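Local coordinates for glycosyl hydrolase family 10 (Prevotella bryantii, PDB 4MGQ), which probably catalyses the endohydrolysis of beta-1,4-xylosidic linkages in xylans and is represented here by its carbohydrate-binding module with a bound calcium ion, at residues Pro12-Val18 / Thr153-Gln159; Arg33-Pro39 / Lys100-Leu106; Leu43-Tyr49 / Ala92-Ala98; Ser58-Val63 / Leu109-Trp114. All coordinates share one frame. Residue numbers count along the deposited sequence, not the author numbering.

How the contacts relate
Contacts 1 and 3 are strand pairs at the two outer edges of one five-stranded antiparallel sheet; contact 2 is a pair inside the second sheet, and contact 4 joins the two sheets at one end. Contact 2 is the most buried and adds the Glu34-Arg103-Glu105 charge network on its other face. Contacts 1, 3 and 4 lie farther out, and there loops and turns matter more: a glutamine amide bonded to backbone in contact 1, a type II turn in contact 3, a serine and a water in contact 4. Contact 1 alone includes a calcium ligand. Trp114 of contact 4 packs on contact 1, while Phe104 of contact 2 meets Val63 of contact 4.

Contact 1 of 4, residues Pro12-Val18 / Thr153-Gln159; sequences PNATKHV and TVADPDQ. With CA (calcium ion), chain B.
The carboxamide of Gln159 behaves like an extra peptide group beside the loop that precedes His17. Its NE2 donates to Ala14 O (2.9 Å) and its OE1 accepts from Lys16 N (2.8 Å); glutamine suits the place because it offers both a donor and an acceptor. Chi1 m and chi2 t carry the amide across, and one water accepts from Gln159 NE2 (3.0 Å) and donates to Asn13 OD1 (2.8 Å). Antiparallel backbone bonds continue the ladder: Asp156 N to Lys16 O, 2.8 Å; Val18 N to Val154 O, 2.8 Å; Val154 N to Val18 O, 2.9 Å. His17 and Ala155 form a non-hydrogen-bonded pair (CA to CA 4.5 Å), Val18 and Val154 a hydrogen-bonded one (5.5 Å). Asp156 to Gln159 make a type I turn, reinforced by an Asx turn in which Asp158 N donates to Asp156 OD1 (3.0 Å); OD1 also accepts from Trp86, and OD2 forms a salt bridge with Arg54. Val18 CG2 lies 3.9 Å from Val154 CG2 and 4.3 Å from Pro157 CD, both valines sharing a face with Trp114 of adjacent strand 111-121, which packs against all three. His17 O binds calcium at 2.3 Å, with two waters at 2.4 Å and Asp116, Thr133 and Glu135 completing the site: an edge-strand pair of a carbohydrate-binding module's beta-sandwich, beside its calcium site.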
# COMPACT_ATOMS: atom_id res chain seq x y z
N PRO A 12 -10.31 15.01 13.82
CA PRO A 12 -9.30 13.95 13.98
C PRO A 12 -9.83 12.70 14.70
O PRO A 12 -9.24 11.63 14.57
CB PRO A 12 -8.22 14.63 14.83
CG PRO A 12 -8.42 16.08 14.62
CD PRO A 12 -9.90 16.26 14.46
N ASN A 13 -10.94 12.84 15.42
CA ASN A 13 -11.46 11.72 16.18
C ASN A 13 -12.70 11.11 15.56
O ASN A 13 -13.30 10.19 16.13
CB ASN A 13 -11.71 12.15 17.63
CG ASN A 13 -10.43 12.57 18.33
OD1 ASN A 13 -9.35 12.07 18.02
ND2 ASN A 13 -10.54 13.52 19.25
N ALA A 14 -13.09 11.59 14.38
CA ALA A 14 -14.04 10.87 13.55
C ALA A 14 -13.39 9.56 13.13
O ALA A 14 -12.17 9.50 13.01
CB ALA A 14 -14.45 11.69 12.33
N THR A 15 -14.18 8.53 12.93
CA THR A 15 -13.62 7.22 12.59
C THR A 15 -12.87 7.30 11.27
O THR A 15 -13.42 7.77 10.26
CB THR A 15 -14.71 6.16 12.49
OG1 THR A 15 -15.47 6.16 13.71
CG2 THR A 15 -14.08 4.77 12.29
N LYS A 16 -11.62 6.85 11.30
CA LYS A 16 -10.79 6.73 10.10
C LYS A 16 -10.87 5.29 9.63
O LYS A 16 -11.03 4.39 10.45
CB LYS A 16 -9.34 7.10 10.39
CG LYS A 16 -9.11 8.52 10.89
CD LYS A 16 -7.65 8.68 11.30
CE LYS A 16 -7.23 10.15 11.37
NZ LYS A 16 -7.61 10.82 12.65
N HIS A 17 -10.75 5.07 8.33
CA HIS A 17 -10.77 3.70 7.81
C HIS A 17 -9.47 3.39 7.09
O HIS A 17 -8.86 4.27 6.48
CB HIS A 17 -11.98 3.48 6.90
CG HIS A 17 -13.28 3.72 7.61
ND1 HIS A 17 -13.87 4.96 7.67
CD2 HIS A 17 -14.05 2.90 8.36
CE1 HIS A 17 -14.98 4.89 8.39
NE2 HIS A 17 -15.11 3.65 8.82
N VAL A 18 -9.05 2.13 7.19
CA VAL A 18 -7.74 1.73 6.68
C VAL A 18 -7.86 0.39 5.97
O VAL A 18 -8.82 -0.35 6.17
CB VAL A 18 -6.69 1.63 7.81
CG1 VAL A 18 -6.67 2.93 8.66
CG2 VAL A 18 -6.99 0.44 8.71
N THR A 153 -11.45 -3.33 4.48
CA THR A 153 -11.22 -2.02 5.07
C THR A 153 -11.90 -2.03 6.44
O THR A 153 -12.98 -2.60 6.60
CB THR A 153 -11.77 -0.84 4.22
OG1 THR A 153 -13.18 -1.00 3.99
CG2 THR A 153 -11.03 -0.75 2.88
N VAL A 154 -11.24 -1.44 7.43
CA VAL A 154 -11.74 -1.46 8.79
C VAL A 154 -11.49 -0.13 9.45
O VAL A 154 -10.68 0.66 8.98
CB VAL A 154 -11.07 -2.55 9.66
CG1 VAL A 154 -11.26 -3.94 9.04
CG2 VAL A 154 -9.60 -2.24 9.85
N ALA A 155 -12.18 0.10 10.57
CA ALA A 155 -11.90 1.26 11.39
C ALA A 155 -10.47 1.19 11.88
O ALA A 155 -10.00 0.11 12.26
CB ALA A 155 -12.86 1.33 12.57
N ASP A 156 -9.78 2.32 11.86
CA ASP A 156 -8.41 2.43 12.37
C ASP A 156 -8.34 1.81 13.78
O ASP A 156 -9.07 2.23 14.68
CB ASP A 156 -7.98 3.91 12.38
CG ASP A 156 -6.54 4.14 12.83
OD1 ASP A 156 -5.98 3.34 13.61
OD2 ASP A 156 -5.96 5.17 12.41
N PRO A 157 -7.47 0.81 13.98
CA PRO A 157 -7.45 0.07 15.24
C PRO A 157 -7.00 0.89 16.44
O PRO A 157 -7.38 0.56 17.57
CB PRO A 157 -6.44 -1.06 14.96
CG PRO A 157 -5.59 -0.54 13.85
CD PRO A 157 -6.53 0.24 12.99
N ASP A 158 -6.23 1.95 16.21
CA ASP A 158 -5.64 2.69 17.32
C ASP A 158 -6.43 3.94 17.67
O ASP A 158 -5.95 4.80 18.41
CB ASP A 158 -4.18 3.03 17.01
CG ASP A 158 -3.27 1.82 17.12
OD1 ASP A 158 -3.71 0.78 17.69
OD2 ASP A 158 -2.11 1.89 16.66
N GLN A 159 -7.65 4.03 17.16
CA GLN A 159 -8.57 5.06 17.62
C GLN A 159 -9.41 4.50 18.76
O GLN A 159 -9.74 3.31 18.76
CB GLN A 159 -9.48 5.55 16.49
CG GLN A 159 -8.79 6.45 15.50
CD GLN A 159 -9.78 7.03 14.51
OE1 GLN A 159 -10.41 6.29 13.75
NE2 GLN A 159 -9.95 8.35 14.54
CA CA B . -8.20 6.33 5.58
O HOH W 1 -8.74 9.45 17.09
O HOH W 2 -7.38 8.37 4.58
O HOH W 3 -8.26 7.89 7.46

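Contact 2 of 4, residues Arg33-Pro39 / Lys100-Leu106; sequences RELYVNP and KQLRFEL
A water donates to Lys100 O (2.8 Å) and Pro39 O (2.7 Å). Lys100 and Gln101 form a classic bulge opposite Gln68. Gln101 (chi1 t, chi2 t) lays NE2 over one face of the Tyr36 ring, 3.4 Å from CG. Leu102 N donates to Val37 O (2.8 Å) and Val37 N to Leu102 O (3.2 Å); Leu102 CB meets Val37 CG1 at 4.0 Å. The strands run antiparallel (158° between directions) in one beta-sandwich sheet; because side chains alternate, apolar Leu35, Val37, Leu102 and Phe104 share the inward face. Arg103 pairs with Tyr36 and Glu105 with Glu34, both non-hydrogen-bonded (CA to CA 5.0 Å), on the other face. Arginine suits position 103, diagonal to acidic Glu34: NH2 bridges to Glu34 OE2 (2.8 Å), while Tyr36 OH donates to Glu34 OE1 (very short, 2.4 Å). Phe104 N donates to Leu35 O (2.7 Å), Leu35 N to Phe104 O (3.1 Å). Glu105 OE2 lies 3.4 Å from Arg103 NE. Leu106 N donates to Arg33 O, Arg33 NH1 to Leu106 O (2.8 Å each).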
# COMPACT_ATOMS: atom_id res chain seq x y z
N ARG A 33 2.18 -14.83 -0.54
CA ARG A 33 1.09 -13.94 -0.14
C ARG A 33 1.40 -12.59 -0.74
O ARG A 33 2.36 -11.95 -0.33
CB ARG A 33 0.98 -13.86 1.39
CG ARG A 33 -0.23 -13.07 1.90
CD ARG A 33 -0.12 -12.78 3.40
NE ARG A 33 -0.27 -13.99 4.22
CZ ARG A 33 0.65 -14.46 5.05
NH1 ARG A 33 1.83 -13.87 5.18
NH2 ARG A 33 0.40 -15.56 5.76
N GLU A 34 0.62 -12.18 -1.73
CA GLU A 34 0.89 -10.92 -2.41
C GLU A 34 -0.35 -10.03 -2.48
O GLU A 34 -1.47 -10.51 -2.62
CB GLU A 34 1.45 -11.16 -3.83
CG GLU A 34 2.83 -11.83 -3.84
CD GLU A 34 3.45 -11.98 -5.23
OE1 GLU A 34 2.84 -11.57 -6.23
OE2 GLU A 34 4.57 -12.52 -5.32
N LEU A 35 -0.09 -8.73 -2.37
CA LEU A 35 -1.09 -7.68 -2.51
C LEU A 35 -0.66 -6.75 -3.64
O LEU A 35 0.50 -6.33 -3.70
CB LEU A 35 -1.23 -6.91 -1.19
CG LEU A 35 -2.12 -5.67 -1.20
CD1 LEU A 35 -3.57 -6.07 -1.35
CD2 LEU A 35 -1.89 -4.85 0.07
N TYR A 36 -1.59 -6.43 -4.53
CA TYR A 36 -1.29 -5.67 -5.74
C TYR A 36 -2.04 -4.36 -5.83
O TYR A 36 -3.21 -4.30 -5.47
CB TYR A 36 -1.65 -6.47 -6.97
CG TYR A 36 -0.95 -7.79 -7.11
CD1 TYR A 36 0.37 -7.95 -6.72
CD2 TYR A 36 -1.62 -8.87 -7.64
CE1 TYR A 36 1.01 -9.18 -6.87
CE2 TYR A 36 -1.00 -10.09 -7.78
CZ TYR A 36 0.31 -10.24 -7.41
OH TYR A 36 0.90 -11.47 -7.56
N VAL A 37 -1.38 -3.34 -6.35
CA VAL A 37 -2.08 -2.13 -6.77
C VAL A 37 -1.41 -1.62 -8.04
O VAL A 37 -0.19 -1.75 -8.21
CB VAL A 37 -2.07 -1.06 -5.65
CG1 VAL A 37 -0.67 -0.52 -5.42
CG2 VAL A 37 -3.06 0.07 -5.98
N ASN A 38 -2.21 -1.09 -8.97
CA ASN A 38 -1.66 -0.59 -10.23
C ASN A 38 -1.71 0.94 -10.29
O ASN A 38 -2.79 1.51 -10.16
CB ASN A 38 -2.45 -1.15 -11.42
CG ASN A 38 -2.08 -2.60 -11.75
OD1 ASN A 38 -1.64 -3.35 -10.90
ND2 ASN A 38 -2.26 -2.97 -13.01
N PRO A 39 -0.55 1.59 -10.49
CA PRO A 39 -0.52 3.04 -10.69
C PRO A 39 -1.42 3.43 -11.85
O PRO A 39 -1.50 2.68 -12.83
CB PRO A 39 0.95 3.33 -11.00
CG PRO A 39 1.69 2.22 -10.31
CD PRO A 39 0.81 1.01 -10.47
N LYS A 100 3.97 -1.36 -14.44
CA LYS A 100 2.53 -1.12 -14.38
C LYS A 100 1.87 -1.57 -13.07
O LYS A 100 0.70 -1.30 -12.85
CB LYS A 100 1.84 -1.80 -15.56
CG LYS A 100 1.78 -3.29 -15.45
CD LYS A 100 0.86 -3.90 -16.52
CE LYS A 100 1.31 -3.51 -17.92
NZ LYS A 100 2.74 -3.87 -18.19
N GLN A 101 2.63 -2.25 -12.21
CA GLN A 101 2.06 -2.83 -10.99
C GLN A 101 3.03 -2.73 -9.81
O GLN A 101 4.24 -2.82 -10.00
CB GLN A 101 1.67 -4.29 -11.23
CG GLN A 101 1.01 -4.98 -10.05
CD GLN A 101 0.61 -6.42 -10.34
OE1 GLN A 101 1.45 -7.26 -10.62
NE2 GLN A 101 -0.68 -6.69 -10.30
N LEU A 102 2.51 -2.50 -8.61
CA LEU A 102 3.30 -2.65 -7.38
C LEU A 102 2.92 -3.95 -6.71
O LEU A 102 1.75 -4.15 -6.37
CB LEU A 102 3.07 -1.48 -6.41
CG LEU A 102 3.45 -0.09 -6.90
CD1 LEU A 102 3.25 0.92 -5.77
CD2 LEU A 102 4.87 -0.07 -7.40
N ARG A 103 3.90 -4.81 -6.49
CA ARG A 103 3.67 -6.07 -5.78
C ARG A 103 4.14 -5.97 -4.34
O ARG A 103 5.33 -5.84 -4.10
CB ARG A 103 4.42 -7.23 -6.47
CG ARG A 103 4.00 -7.46 -7.93
CD ARG A 103 4.93 -8.43 -8.66
NE ARG A 103 5.07 -9.69 -7.92
CZ ARG A 103 6.08 -10.54 -8.12
NH1 ARG A 103 7.01 -10.28 -9.03
NH2 ARG A 103 6.16 -11.65 -7.40
N PHE A 104 3.20 -6.02 -3.39
CA PHE A 104 3.55 -6.09 -1.97
C PHE A 104 3.78 -7.56 -1.62
O PHE A 104 2.86 -8.37 -1.68
CB PHE A 104 2.45 -5.47 -1.09
CG PHE A 104 2.35 -3.97 -1.18
CD1 PHE A 104 1.88 -3.36 -2.35
CD2 PHE A 104 2.68 -3.16 -0.10
CE1 PHE A 104 1.77 -1.97 -2.43
CE2 PHE A 104 2.56 -1.76 -0.17
CZ PHE A 104 2.11 -1.17 -1.34
N GLU A 105 5.01 -7.89 -1.26
CA GLU A 105 5.39 -9.27 -0.95
C GLU A 105 5.22 -9.54 0.53
O GLU A 105 6.06 -9.13 1.34
CB GLU A 105 6.83 -9.52 -1.38
CG GLU A 105 7.06 -9.25 -2.85
CD GLU A 105 6.23 -10.17 -3.72
OE1 GLU A 105 6.36 -11.41 -3.58
OE2 GLU A 105 5.42 -9.66 -4.53
N LEU A 106 4.14 -10.22 0.90
CA LEU A 106 3.78 -10.38 2.29
C LEU A 106 3.99 -11.81 2.79
O LEU A 106 3.62 -12.12 3.92
CB LEU A 106 2.32 -10.00 2.52
CG LEU A 106 1.86 -8.62 2.02
CD1 LEU A 106 0.37 -8.45 2.26
CD2 LEU A 106 2.64 -7.52 2.71
O HOH W 4 -0.15 0.90 -14.34

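Contact 3 of 4, residues Leu43-Tyr49 / Ala92-Ala98; sequences LQSGKTY and AFEAKSA
Phe93, with chi1 p, swings its ring beneath the neighbouring strand: CE1 lies 3.9 Å from Tyr49 CB, and CZ meets Leu43 CD1, also at 3.9 Å, at the ring edge. Leu120 touches Phe93, Tyr49 and Leu43, so aromatic and aliphatic side chains suit this inward face, Tyr49 keeping its OH at the margin to accept from Gln44 N (2.8 Å). Ala95 is small enough to lie against Leu43 and Tyr49, its CB 4.1 Å from Tyr49 CE1 and 4.3 Å from Leu43 CB. Tyr49 and Phe93 form the hydrogen-bonded antiparallel pair, each N giving to the other's O at 2.9 Å; Thr48 and Glu94 form the non-hydrogen-bonded one, CA to CA 4.0 Å, on the outward face. This is the outer strand pair of one sheet of the beta-sandwich. Beyond it the pairing turns irregular: Ala95 N donates to Lys47 O (2.9 Å), but it is Gly46 N that donates to Ala95 O (2.8 Å). Gln44 to Lys47 form a type II turn closed by Lys47 N to Gln44 O (3.1 Å). Gly46 takes its third position at phi 91°, where a CB would be jammed against the preceding carbonyl. Outside, Lys96 NZ forms a salt bridge with Glu94 OE1 (2.9 Å).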
# COMPACT_ATOMS: atom_id res chain seq x y z
N LEU A 43 4.52 3.58 -14.85
CA LEU A 43 5.77 4.21 -14.46
C LEU A 43 6.74 4.21 -15.63
O LEU A 43 6.80 3.24 -16.39
CB LEU A 43 6.38 3.51 -13.24
CG LEU A 43 5.41 3.21 -12.09
CD1 LEU A 43 6.17 2.72 -10.86
CD2 LEU A 43 4.53 4.42 -11.74
N GLN A 44 7.48 5.31 -15.79
CA GLN A 44 8.38 5.49 -16.93
C GLN A 44 9.84 5.34 -16.54
O GLN A 44 10.30 5.89 -15.54
CB GLN A 44 8.16 6.86 -17.56
CG GLN A 44 6.72 7.12 -17.98
CD GLN A 44 6.49 8.58 -18.35
OE1 GLN A 44 5.66 9.26 -17.75
NE2 GLN A 44 7.23 9.05 -19.35
N SER A 45 10.58 4.62 -17.38
CA SER A 45 12.00 4.42 -17.17
C SER A 45 12.73 5.76 -17.02
O SER A 45 12.51 6.69 -17.80
CB SER A 45 12.59 3.60 -18.32
OG SER A 45 13.94 3.28 -18.05
N GLY A 46 13.58 5.84 -16.00
CA GLY A 46 14.35 7.05 -15.75
C GLY A 46 13.70 8.07 -14.82
O GLY A 46 14.35 9.03 -14.41
N LYS A 47 12.43 7.87 -14.49
CA LYS A 47 11.73 8.79 -13.60
C LYS A 47 11.72 8.24 -12.18
O LYS A 47 11.64 7.02 -11.98
CB LYS A 47 10.29 9.02 -14.07
CG LYS A 47 10.16 9.91 -15.31
CD LYS A 47 8.70 10.25 -15.58
CE LYS A 47 8.55 11.30 -16.68
NZ LYS A 47 7.12 11.71 -16.82
N THR A 48 11.82 9.12 -11.20
CA THR A 48 11.77 8.71 -9.80
C THR A 48 10.38 8.90 -9.22
O THR A 48 9.76 9.95 -9.38
CB THR A 48 12.80 9.45 -8.96
OG1 THR A 48 14.11 9.05 -9.38
CG2 THR A 48 12.64 9.12 -7.48
N TYR A 49 9.91 7.87 -8.53
CA TYR A 49 8.57 7.84 -7.95
C TYR A 49 8.70 7.68 -6.45
O TYR A 49 9.61 7.03 -5.96
CB TYR A 49 7.74 6.70 -8.55
CG TYR A 49 7.52 6.89 -10.02
CD1 TYR A 49 8.48 6.48 -10.94
CD2 TYR A 49 6.38 7.52 -10.49
CE1 TYR A 49 8.30 6.67 -12.31
CE2 TYR A 49 6.18 7.71 -11.85
CZ TYR A 49 7.15 7.30 -12.74
OH TYR A 49 6.97 7.50 -14.09
N ALA A 92 11.51 6.77 -2.12
CA ALA A 92 11.67 7.08 -3.53
C ALA A 92 12.47 5.99 -4.23
O ALA A 92 13.31 5.33 -3.62
CB ALA A 92 12.35 8.42 -3.71
N PHE A 93 12.21 5.81 -5.52
CA PHE A 93 12.96 4.85 -6.33
C PHE A 93 12.84 5.24 -7.80
O PHE A 93 11.79 5.73 -8.23
CB PHE A 93 12.43 3.42 -6.10
CG PHE A 93 11.05 3.20 -6.67
CD1 PHE A 93 9.92 3.65 -5.99
CD2 PHE A 93 10.89 2.57 -7.89
CE1 PHE A 93 8.65 3.47 -6.52
CE2 PHE A 93 9.62 2.39 -8.42
CZ PHE A 93 8.51 2.84 -7.74
N GLU A 94 13.90 5.03 -8.57
CA GLU A 94 13.87 5.29 -10.00
C GLU A 94 13.41 4.05 -10.77
O GLU A 94 13.97 2.96 -10.59
CB GLU A 94 15.25 5.72 -10.51
CG GLU A 94 15.30 5.95 -12.01
CD GLU A 94 16.71 6.14 -12.53
OE1 GLU A 94 17.65 6.27 -11.73
OE2 GLU A 94 16.89 6.14 -13.77
N ALA A 95 12.40 4.21 -11.60
CA ALA A 95 11.97 3.14 -12.48
C ALA A 95 13.07 2.86 -13.49
O ALA A 95 13.64 3.79 -14.06
CB ALA A 95 10.68 3.51 -13.19
N LYS A 96 13.39 1.59 -13.71
CA LYS A 96 14.43 1.23 -14.67
C LYS A 96 13.83 0.66 -15.96
O LYS A 96 14.57 0.25 -16.86
CB LYS A 96 15.41 0.22 -14.06
CG LYS A 96 16.04 0.67 -12.76
CD LYS A 96 16.90 1.92 -12.93
CE LYS A 96 17.64 2.23 -11.62
NZ LYS A 96 18.42 3.50 -11.69
N SER A 97 12.51 0.63 -16.03
CA SER A 97 11.77 0.13 -17.18
C SER A 97 10.33 0.59 -17.03
O SER A 97 10.00 1.24 -16.04
CB SER A 97 11.83 -1.40 -17.27
OG SER A 97 11.10 -2.01 -16.21
N ALA A 98 9.48 0.28 -18.00
CA ALA A 98 8.07 0.59 -17.87
C ALA A 98 7.42 -0.37 -16.88
O ALA A 98 7.44 -1.58 -17.08
CB ALA A 98 7.37 0.51 -19.22

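Contact 4 of 4, residues Ser58-Val63 / Leu109-Trp114; sequences SAACDV and LGGDIW
Ser58 closes this contact with both its backbone and its hydroxyl. Its N donates to Asp112 O (3.1 Å), and its OG, at chi1 p, accepts from Asp112 N (2.9 Å), so both main-chain polar groups of Asp112 are met by one serine. The hydroxyl also donates to a water at 3.1 Å, which in turn donates to Gly110 O (2.7 Å) and Asp112 O (2.9 Å); a short side chain able to give and accept suits this spot. Gly111 sits at phi/psi 91/-131°, and a CB there would clash with Ser58 OG, so glycine is needed. The Asp112 carboxylate is taken up by His22, and that of Asp62 by Lys81. Leu109 CD2 lies 3.9 Å from Cys61 CB, and Ile113 CD1 4.3 Å from Val63 CG2. Ser58 directly follows strand 48-57, so its bonds to Asp112 extend the pairing with neighbouring strand 111-121 of the same sheet; the Cys61-Leu109 and Val63-Ile113 contacts instead bridge to strand 61-69, beside 99-105 in the other sheet.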
# COMPACT_ATOMS: atom_id res chain seq x y z
N SER A 58 1.48 -6.08 13.39
CA SER A 58 1.42 -6.67 14.73
C SER A 58 2.81 -7.10 15.18
O SER A 58 3.02 -7.43 16.35
CB SER A 58 0.44 -7.84 14.77
OG SER A 58 0.73 -8.78 13.76
N ALA A 59 3.77 -7.08 14.26
CA ALA A 59 5.18 -7.21 14.62
C ALA A 59 6.04 -6.38 13.69
O ALA A 59 5.72 -6.23 12.51
CB ALA A 59 5.61 -8.64 14.58
N ALA A 60 7.13 -5.84 14.23
CA ALA A 60 8.09 -5.07 13.44
C ALA A 60 8.59 -5.93 12.29
O ALA A 60 8.88 -7.11 12.46
CB ALA A 60 9.25 -4.61 14.30
N CYS A 61 8.65 -5.34 11.10
CA CYS A 61 9.07 -6.09 9.92
C CYS A 61 9.53 -5.16 8.81
O CYS A 61 9.34 -3.94 8.87
CB CYS A 61 7.94 -6.98 9.41
SG CYS A 61 6.48 -6.01 8.87
N ASP A 62 10.16 -5.77 7.80
CA ASP A 62 10.37 -5.15 6.50
C ASP A 62 9.18 -5.47 5.61
O ASP A 62 8.72 -6.62 5.57
CB ASP A 62 11.64 -5.68 5.83
CG ASP A 62 12.91 -5.18 6.48
OD1 ASP A 62 12.84 -4.31 7.37
OD2 ASP A 62 14.00 -5.65 6.07
N VAL A 63 8.67 -4.48 4.90
CA VAL A 63 7.62 -4.75 3.93
C VAL A 63 8.22 -4.57 2.54
O VAL A 63 8.62 -3.47 2.14
CB VAL A 63 6.39 -3.83 4.10
CG1 VAL A 63 5.36 -4.16 3.04
CG2 VAL A 63 5.79 -4.03 5.50
N LEU A 109 5.69 -12.73 6.16
CA LEU A 109 5.16 -12.03 7.32
C LEU A 109 4.12 -12.87 8.06
O LEU A 109 3.50 -13.75 7.48
CB LEU A 109 4.55 -10.69 6.92
CG LEU A 109 5.43 -9.79 6.05
CD1 LEU A 109 4.68 -8.48 5.77
CD2 LEU A 109 6.79 -9.52 6.71
N GLY A 110 3.93 -12.56 9.34
CA GLY A 110 2.88 -13.17 10.12
C GLY A 110 2.06 -12.11 10.84
O GLY A 110 2.55 -11.01 11.09
N GLY A 111 0.83 -12.46 11.18
CA GLY A 111 -0.01 -11.57 11.96
C GLY A 111 -0.87 -10.65 11.09
O GLY A 111 -1.53 -11.10 10.16
N ASP A 112 -0.84 -9.37 11.42
CA ASP A 112 -1.76 -8.39 10.84
C ASP A 112 -1.01 -7.22 10.24
O ASP A 112 0.05 -6.83 10.73
CB ASP A 112 -2.71 -7.86 11.92
CG ASP A 112 -3.75 -8.88 12.35
OD1 ASP A 112 -4.25 -9.62 11.50
OD2 ASP A 112 -4.05 -8.94 13.55
N ILE A 113 -1.56 -6.64 9.18
CA ILE A 113 -1.01 -5.40 8.64
C ILE A 113 -2.16 -4.45 8.33
O ILE A 113 -3.22 -4.87 7.86
CB ILE A 113 -0.13 -5.65 7.37
CG1 ILE A 113 0.44 -4.34 6.84
CG2 ILE A 113 -0.92 -6.41 6.31
CD1 ILE A 113 1.55 -4.51 5.81
N TRP A 114 -1.96 -3.18 8.66
CA TRP A 114 -2.88 -2.09 8.32
C TRP A 114 -2.12 -1.03 7.52
O TRP A 114 -0.96 -0.73 7.81
CB TRP A 114 -3.47 -1.43 9.57
CG TRP A 114 -4.25 -2.31 10.51
CD1 TRP A 114 -5.61 -2.44 10.59
CD2 TRP A 114 -3.71 -3.15 11.55
NE1 TRP A 114 -5.95 -3.30 11.60
CE2 TRP A 114 -4.81 -3.75 12.21
CE3 TRP A 114 -2.41 -3.44 11.99
CZ2 TRP A 114 -4.65 -4.64 13.27
CZ3 TRP A 114 -2.26 -4.32 13.05
CH2 TRP A 114 -3.37 -4.91 13.68
O HOH W 5 2.51 -8.29 11.25